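Local structure of MAU2 chromatid cohesion factor homolog (Saccharomyces cerevisiae, 4XDN) at residues 458-463 with 473-478; 269-274 with 330-335. The protein forms a complex with SCC2 that is required for loading the cohesin complex onto chromosomes, and so takes part in sister chromatid cohesion. All blocks are in the same frame, centred on the assembly; numbering follows the deposited sequence.

Both contacts belong to the cohesin loading factor family region of this largely helical chain and follow one another in sequence, contact 2 being complete before contact 1 begins. The centre of contact 2 (269-274 with 330-335) is about 16 Å, and that of contact 1 (458-463 with 473-478) about 33 Å, from the centre of the chain. Their centres are about 35 Å apart, and with about 16 Å between nearest atoms they do not touch. Contact 1 joins two consecutive helices, whereas contact 2 brings together segments separated by 55 residues. Each has a sulfate, probably from the crystallisation liquor, at its margin, and each also has residues packed against the chain of another protein.

Contact 1: residues 458-463 with 473-478. With SO4 (sulfate ion), chain G.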
loop_
_atom_site.group_PDB
_atom_site.type_symbol
_atom_site.label_atom_id
_atom_site.label_comp_id
_atom_site.label_asym_id
_atom_site.label_seq_id
_atom_site.Cartn_x
_atom_site.Cartn_y
_atom_site.Cartn_z
ATOM N N THR A 458 17.046 -21.398 -3.051
ATOM C CA THR A 458 17.935 -21.496 -4.202
ATOM C C THR A 458 19.376 -21.699 -3.757
ATOM O O THR A 458 20.085 -22.553 -4.288
ATOM C CB THR A 458 17.839 -20.233 -5.081
ATOM O OG1 THR A 458 16.496 -20.087 -5.556
ATOM C CG2 THR A 458 18.784 -20.311 -6.273
ATOM N N VAL A 459 19.802 -20.910 -2.777
ATOM C CA VAL A 459 21.148 -21.019 -2.232
ATOM C C VAL A 459 21.370 -22.394 -1.612
ATOM O O VAL A 459 22.364 -23.056 -1.902
ATOM C CB VAL A 459 21.408 -19.920 -1.178
ATOM C CG1 VAL A 459 22.702 -20.177 -0.406
ATOM C CG2 VAL A 459 21.459 -18.559 -1.850
ATOM N N GLN A 460 20.442 -22.820 -0.762
ATOM C CA GLN A 460 20.572 -24.099 -0.072
ATOM C C GLN A 460 20.549 -25.260 -1.060
ATOM O O GLN A 460 21.274 -26.237 -0.891
ATOM C CB GLN A 460 19.456 -24.269 0.964
ATOM C CG GLN A 460 19.497 -23.267 2.117
ATOM C CD GLN A 460 20.562 -23.590 3.151
ATOM O OE1 GLN A 460 21.686 -23.965 2.812
ATOM N NE2 GLN A 460 20.208 -23.447 4.423
ATOM N N ALA A 461 19.717 -25.146 -2.092
ATOM C CA ALA A 461 19.610 -26.192 -3.104
ATOM C C ALA A 461 20.885 -26.261 -3.936
ATOM O O ALA A 461 21.320 -27.340 -4.340
ATOM C CB ALA A 461 18.406 -25.948 -3.994
ATOM N N ALA A 462 21.481 -25.100 -4.189
ATOM C CA ALA A 462 22.748 -25.032 -4.902
ATOM C C ALA A 462 23.843 -25.709 -4.088
ATOM O O ALA A 462 24.731 -26.355 -4.640
ATOM C CB ALA A 462 23.121 -23.588 -5.194
ATOM N N ARG A 463 23.771 -25.560 -2.770
ATOM C CA ARG A 463 24.773 -26.138 -1.885
ATOM C C ARG A 463 24.590 -27.647 -1.758
ATOM O O ARG A 463 25.569 -28.386 -1.686
ATOM C CB ARG A 463 24.713 -25.472 -0.511
ATOM C CG ARG A 463 25.207 -24.036 -0.530
ATOM C CD ARG A 463 25.038 -23.349 0.812
ATOM N NE ARG A 463 25.553 -21.984 0.776
ATOM C CZ ARG A 463 25.589 -21.165 1.822
ATOM N NH1 ARG A 463 25.137 -21.565 3.003
ATOM N NH2 ARG A 463 26.082 -19.943 1.685
ATOM N N GLY A 473 23.393 -33.735 4.871
ATOM C CA GLY A 473 22.365 -33.943 5.874
ATOM C C GLY A 473 21.786 -32.643 6.400
ATOM O O GLY A 473 20.574 -32.516 6.551
ATOM N N GLU A 474 22.656 -31.678 6.678
ATOM C CA GLU A 474 22.231 -30.394 7.225
ATOM C C GLU A 474 21.612 -29.493 6.160
ATOM O O GLU A 474 20.910 -28.535 6.483
ATOM C CB GLU A 474 23.414 -29.681 7.887
ATOM C CG GLU A 474 23.108 -28.254 8.330
ATOM C CD GLU A 474 24.192 -27.654 9.203
ATOM O OE1 GLU A 474 25.117 -28.391 9.606
ATOM O OE2 GLU A 474 24.115 -26.439 9.489
ATOM N N LEU A 475 21.837 -29.823 4.891
ATOM C CA LEU A 475 21.385 -28.974 3.794
ATOM C C LEU A 475 20.025 -29.378 3.220
ATOM O O LEU A 475 19.268 -28.518 2.771
ATOM C CB LEU A 475 22.434 -28.968 2.681
ATOM C CG LEU A 475 23.697 -28.155 2.984
ATOM C CD1 LEU A 475 24.815 -28.500 2.013
ATOM C CD2 LEU A 475 23.396 -26.662 2.938
ATOM N N VAL A 476 19.703 -30.669 3.229
ATOM C CA VAL A 476 18.454 -31.130 2.620
ATOM C C VAL A 476 17.242 -30.841 3.510
ATOM O O VAL A 476 16.205 -30.402 3.021
ATOM C CB VAL A 476 18.495 -32.647 2.283
ATOM C CG1 VAL A 476 19.432 -32.902 1.111
ATOM C CG2 VAL A 476 18.905 -33.487 3.487
ATOM N N GLU A 477 17.369 -31.103 4.806
ATOM C CA GLU A 477 16.342 -30.736 5.775
ATOM C C GLU A 477 15.991 -29.256 5.668
ATOM O O GLU A 477 14.816 -28.889 5.697
ATOM C CB GLU A 477 16.804 -31.066 7.199
ATOM C CG GLU A 477 15.853 -30.615 8.302
ATOM C CD GLU A 477 14.484 -31.259 8.204
ATOM O OE1 GLU A 477 14.353 -32.287 7.505
ATOM O OE2 GLU A 477 13.537 -30.736 8.831
ATOM N N GLN A 478 17.011 -28.412 5.548
ATOM C CA GLN A 478 16.796 -26.976 5.423
ATOM C C GLN A 478 16.030 -26.654 4.144
ATOM O O GLN A 478 15.161 -25.781 4.139
ATOM C CB GLN A 478 18.130 -26.226 5.448
ATOM C CG GLN A 478 18.812 -26.221 6.809
ATOM C CD GLN A 478 17.982 -25.537 7.880
ATOM O OE1 GLN A 478 17.166 -24.664 7.586
ATOM N NE2 GLN A 478 18.182 -25.940 9.130
HETATM S S SO4 G . 25.339 -18.255 5.277
HETATM O O1 SO4 G . 24.702 -17.738 4.069
HETATM O O2 SO4 G . 24.995 -17.403 6.410
HETATM O O3 SO4 G . 24.872 -19.615 5.529
HETATM O O4 SO4 G . 26.788 -18.265 5.096
#
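Leu475 reaches across to the helix of residues 458-463 with both methyls: CD2 comes to 3.2 Å from Gln460 OE1, and CD1 lies 3.8 Å from the carbonyl oxygen of Arg463. Arg463 CB also rests on this branched end, 3.9 Å from Leu475 CD2. The Gln460 side chain meets Leu475 at nearly a right angle. Bent at chi2, it brings its amide between Leu475 and Gln478: its oxygen meets a leucine methyl, its nitrogen the CB and CG methylenes of Gln478, with Gln460 NE2 3.6 Å from Gln478 CB. The amide planes of the two glutamines are turned 28° apart. The two glutamines meet through van der Waals contact; Gln478 OE1 instead accepts from Lys481 NZ, within its own helix.

The segments belong to consecutive helices, 446-466 and 472-490, which form a helical hairpin. Here their axes run roughly antiparallel, 144° between directions and 9.0 Å apart at closest approach. Gln460 and Leu475 are the nearest CA pair, 6.3 Å apart between their CA atoms.

Arg463 contributes its CB and backbone to this interface, then carries its guanidinium away along an extended chain. Arg463 NH1 donates a nearly straight bond (171°) to O3 of the sulfate, 3.2 Å away and at the edge of the guanidinium plane. Val459 CG1 sits over one face of the group, 3.5 Å above its plane and offset toward the rim. The same sulfate also takes a hydrogen bond from Val432 N, on helix 432-440, whose Val432 side chain touches Val459, Gln460 and Arg463.

Contact 2: residues 269-274 with 330-335; sequences GNITDH and VSYIVN. With SO4 (sulfate ion), chain F.
With CG1 set between its backbone N and carbonyl carbon (chi1 61°) and the chain then extended, Ile271 sends its terminal methyl across to Ser331 and Tyr332. The Ser331 hydroxyl occupies the corresponding position about its own first torsion, at 88°, and OG ends 3.5 Å from Ile271 CD1. The contact is van der Waals; the hydroxyl's polar partner is Gln328 O, on helix 317-331. Tyr332 approaches the same methyl obliquely: its CE1 is 4.1 Å from Ile271 CD1, and its OH 3.9 Å from that carbon. Gln328 NE2 holds the phenol oxygen, while Phe343 packs on the ring edge-to-face.

Ile271 lies in the turn that leads into helix 272-291, where Asn270 OD1 accepts a capping bond from Thr272 N; the contact joins this approach to the chain around Ser331 and Tyr332. Helix 250-266 borders both sides, with Met261 touching Ile271 and Leu265 touching Ser331. The Asn270 oxygen accepts twice from Thr272. Thr272 N, 2.9 Å from Asn270 OD1, approaches from 42° out of the carbonyl plane, whereas Thr272 OG1 donates in that plane, on a lone pair, at 2.7 Å from Asn270 OD1. Farther along the other segment, Asn335 ND2 makes a doubtful bond, modelled too short, to a sulfate oxygen; Lys559 NZ and Lys560 N bind the same ion, and Lys559 NZ also bonds to Asn335 OD1.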
loop_
_atom_site.group_PDB
_atom_site.type_symbol
_atom_site.label_atom_id
_atom_site.label_comp_id
_atom_site.label_asym_id
_atom_site.label_seq_id
_atom_site.Cartn_x
_atom_site.Cartn_y
_atom_site.Cartn_z
ATOM N N GLY A 269 -0.234 -8.882 -14.885
ATOM C CA GLY A 269 -1.023 -8.949 -16.099
ATOM C C GLY A 269 -0.725 -7.769 -17.006
ATOM O O GLY A 269 0.044 -6.878 -16.644
ATOM N N ASN A 270 -1.335 -7.764 -18.186
ATOM C CA ASN A 270 -1.168 -6.665 -19.129
ATOM C C ASN A 270 -2.054 -5.482 -18.750
ATOM O O ASN A 270 -3.226 -5.661 -18.421
ATOM C CB ASN A 270 -1.487 -7.134 -20.549
ATOM C CG ASN A 270 -1.005 -6.161 -21.603
ATOM O OD1 ASN A 270 -1.699 -5.203 -21.943
ATOM N ND2 ASN A 270 0.195 -6.397 -22.123
ATOM N N ILE A 271 -1.489 -4.276 -18.801
ATOM C CA ILE A 271 -2.191 -3.065 -18.370
ATOM C C ILE A 271 -2.640 -2.178 -19.531
ATOM O O ILE A 271 -3.158 -1.083 -19.309
ATOM C CB ILE A 271 -1.308 -2.208 -17.431
ATOM C CG1 ILE A 271 -0.024 -1.766 -18.143
ATOM C CG2 ILE A 271 -0.978 -2.981 -16.164
ATOM C CD1 ILE A 271 0.755 -0.703 -17.396
ATOM N N THR A 272 -2.438 -2.639 -20.763
ATOM C CA THR A 272 -2.760 -1.832 -21.940
ATOM C C THR A 272 -4.233 -1.427 -21.957
ATOM O O THR A 272 -4.555 -0.252 -22.138
ATOM C CB THR A 272 -2.430 -2.582 -23.245
ATOM O OG1 THR A 272 -1.046 -2.953 -23.250
ATOM C CG2 THR A 272 -2.712 -1.705 -24.460
ATOM N N ASP A 273 -5.122 -2.397 -21.771
ATOM C CA ASP A 273 -6.553 -2.117 -21.731
ATOM C C ASP A 273 -6.887 -1.162 -20.593
ATOM O O ASP A 273 -7.631 -0.200 -20.773
ATOM C CB ASP A 273 -7.352 -3.412 -21.573
ATOM C CG ASP A 273 -7.292 -4.290 -22.804
ATOM O OD1 ASP A 273 -7.095 -3.750 -23.913
ATOM O OD2 ASP A 273 -7.447 -5.520 -22.662
ATOM N N HIS A 274 -6.324 -1.437 -19.424
ATOM C CA HIS A 274 -6.592 -0.646 -18.232
ATOM C C HIS A 274 -6.021 0.764 -18.350
ATOM O O HIS A 274 -6.560 1.710 -17.775
ATOM C CB HIS A 274 -6.023 -1.357 -17.005
ATOM C CG HIS A 274 -6.670 -2.678 -16.730
ATOM N ND1 HIS A 274 -6.315 -3.833 -17.393
ATOM C CD2 HIS A 274 -7.666 -3.023 -15.881
ATOM C CE1 HIS A 274 -7.055 -4.835 -16.955
ATOM N NE2 HIS A 274 -7.883 -4.370 -16.037
ATOM N N VAL A 330 6.347 0.956 -12.406
ATOM C CA VAL A 330 6.655 -0.213 -11.590
ATOM C C VAL A 330 6.371 -1.488 -12.378
ATOM O O VAL A 330 7.108 -2.471 -12.273
ATOM C CB VAL A 330 5.842 -0.229 -10.277
ATOM C CG1 VAL A 330 5.997 -1.563 -9.558
ATOM C CG2 VAL A 330 6.281 0.903 -9.364
ATOM N N SER A 331 5.300 -1.463 -13.164
ATOM C CA SER A 331 4.896 -2.627 -13.944
ATOM C C SER A 331 5.933 -2.977 -15.006
ATOM O O SER A 331 6.005 -4.119 -15.447
ATOM C CB SER A 331 3.539 -2.386 -14.611
ATOM O OG SER A 331 3.689 -1.760 -15.872
ATOM N N TYR A 332 6.732 -1.993 -15.411
ATOM C CA TYR A 332 7.724 -2.191 -16.465
ATOM C C TYR A 332 9.125 -2.495 -15.931
ATOM O O TYR A 332 10.039 -2.760 -16.714
ATOM C CB TYR A 332 7.808 -0.952 -17.361
ATOM C CG TYR A 332 6.550 -0.615 -18.137
ATOM C CD1 TYR A 332 5.605 -1.585 -18.441
ATOM C CD2 TYR A 332 6.323 0.681 -18.579
ATOM C CE1 TYR A 332 4.466 -1.268 -19.156
ATOM C CE2 TYR A 332 5.189 1.004 -19.294
ATOM C CZ TYR A 332 4.263 0.028 -19.580
ATOM O OH TYR A 332 3.133 0.354 -20.291
ATOM N N ILE A 333 9.302 -2.443 -14.613
ATOM C CA ILE A 333 10.620 -2.647 -14.012
ATOM C C ILE A 333 11.227 -3.976 -14.446
ATOM O O ILE A 333 12.387 -4.031 -14.857
ATOM C CB ILE A 333 10.558 -2.621 -12.470
ATOM C CG1 ILE A 333 10.012 -1.281 -11.966
ATOM C CG2 ILE A 333 11.934 -2.902 -11.863
ATOM C CD1 ILE A 333 10.944 -0.104 -12.148
ATOM N N VAL A 334 10.433 -5.041 -14.350
ATOM C CA VAL A 334 10.911 -6.391 -14.634
ATOM C C VAL A 334 11.401 -6.510 -16.075
ATOM O O VAL A 334 12.312 -7.282 -16.364
ATOM C CB VAL A 334 9.804 -7.447 -14.364
ATOM C CG1 VAL A 334 8.635 -7.285 -15.336
ATOM C CG2 VAL A 334 10.375 -8.854 -14.429
ATOM N N ASN A 335 10.805 -5.732 -16.972
ATOM C CA ASN A 335 11.228 -5.725 -18.368
ATOM C C ASN A 335 12.671 -5.228 -18.492
ATOM O O ASN A 335 13.473 -5.811 -19.223
ATOM C CB ASN A 335 10.286 -4.863 -19.209
ATOM C CG ASN A 335 8.865 -5.391 -19.223
ATOM O OD1 ASN A 335 8.045 -5.042 -18.374
ATOM N ND2 ASN A 335 8.567 -6.236 -20.201
HETATM S S SO4 F . 5.599 -7.936 -21.559
HETATM O O1 SO4 F . 5.921 -7.355 -22.858
HETATM O O2 SO4 F . 4.578 -7.122 -20.906
HETATM O O3 SO4 F . 5.092 -9.292 -21.747
HETATM O O4 SO4 F . 6.797 -7.983 -20.727
#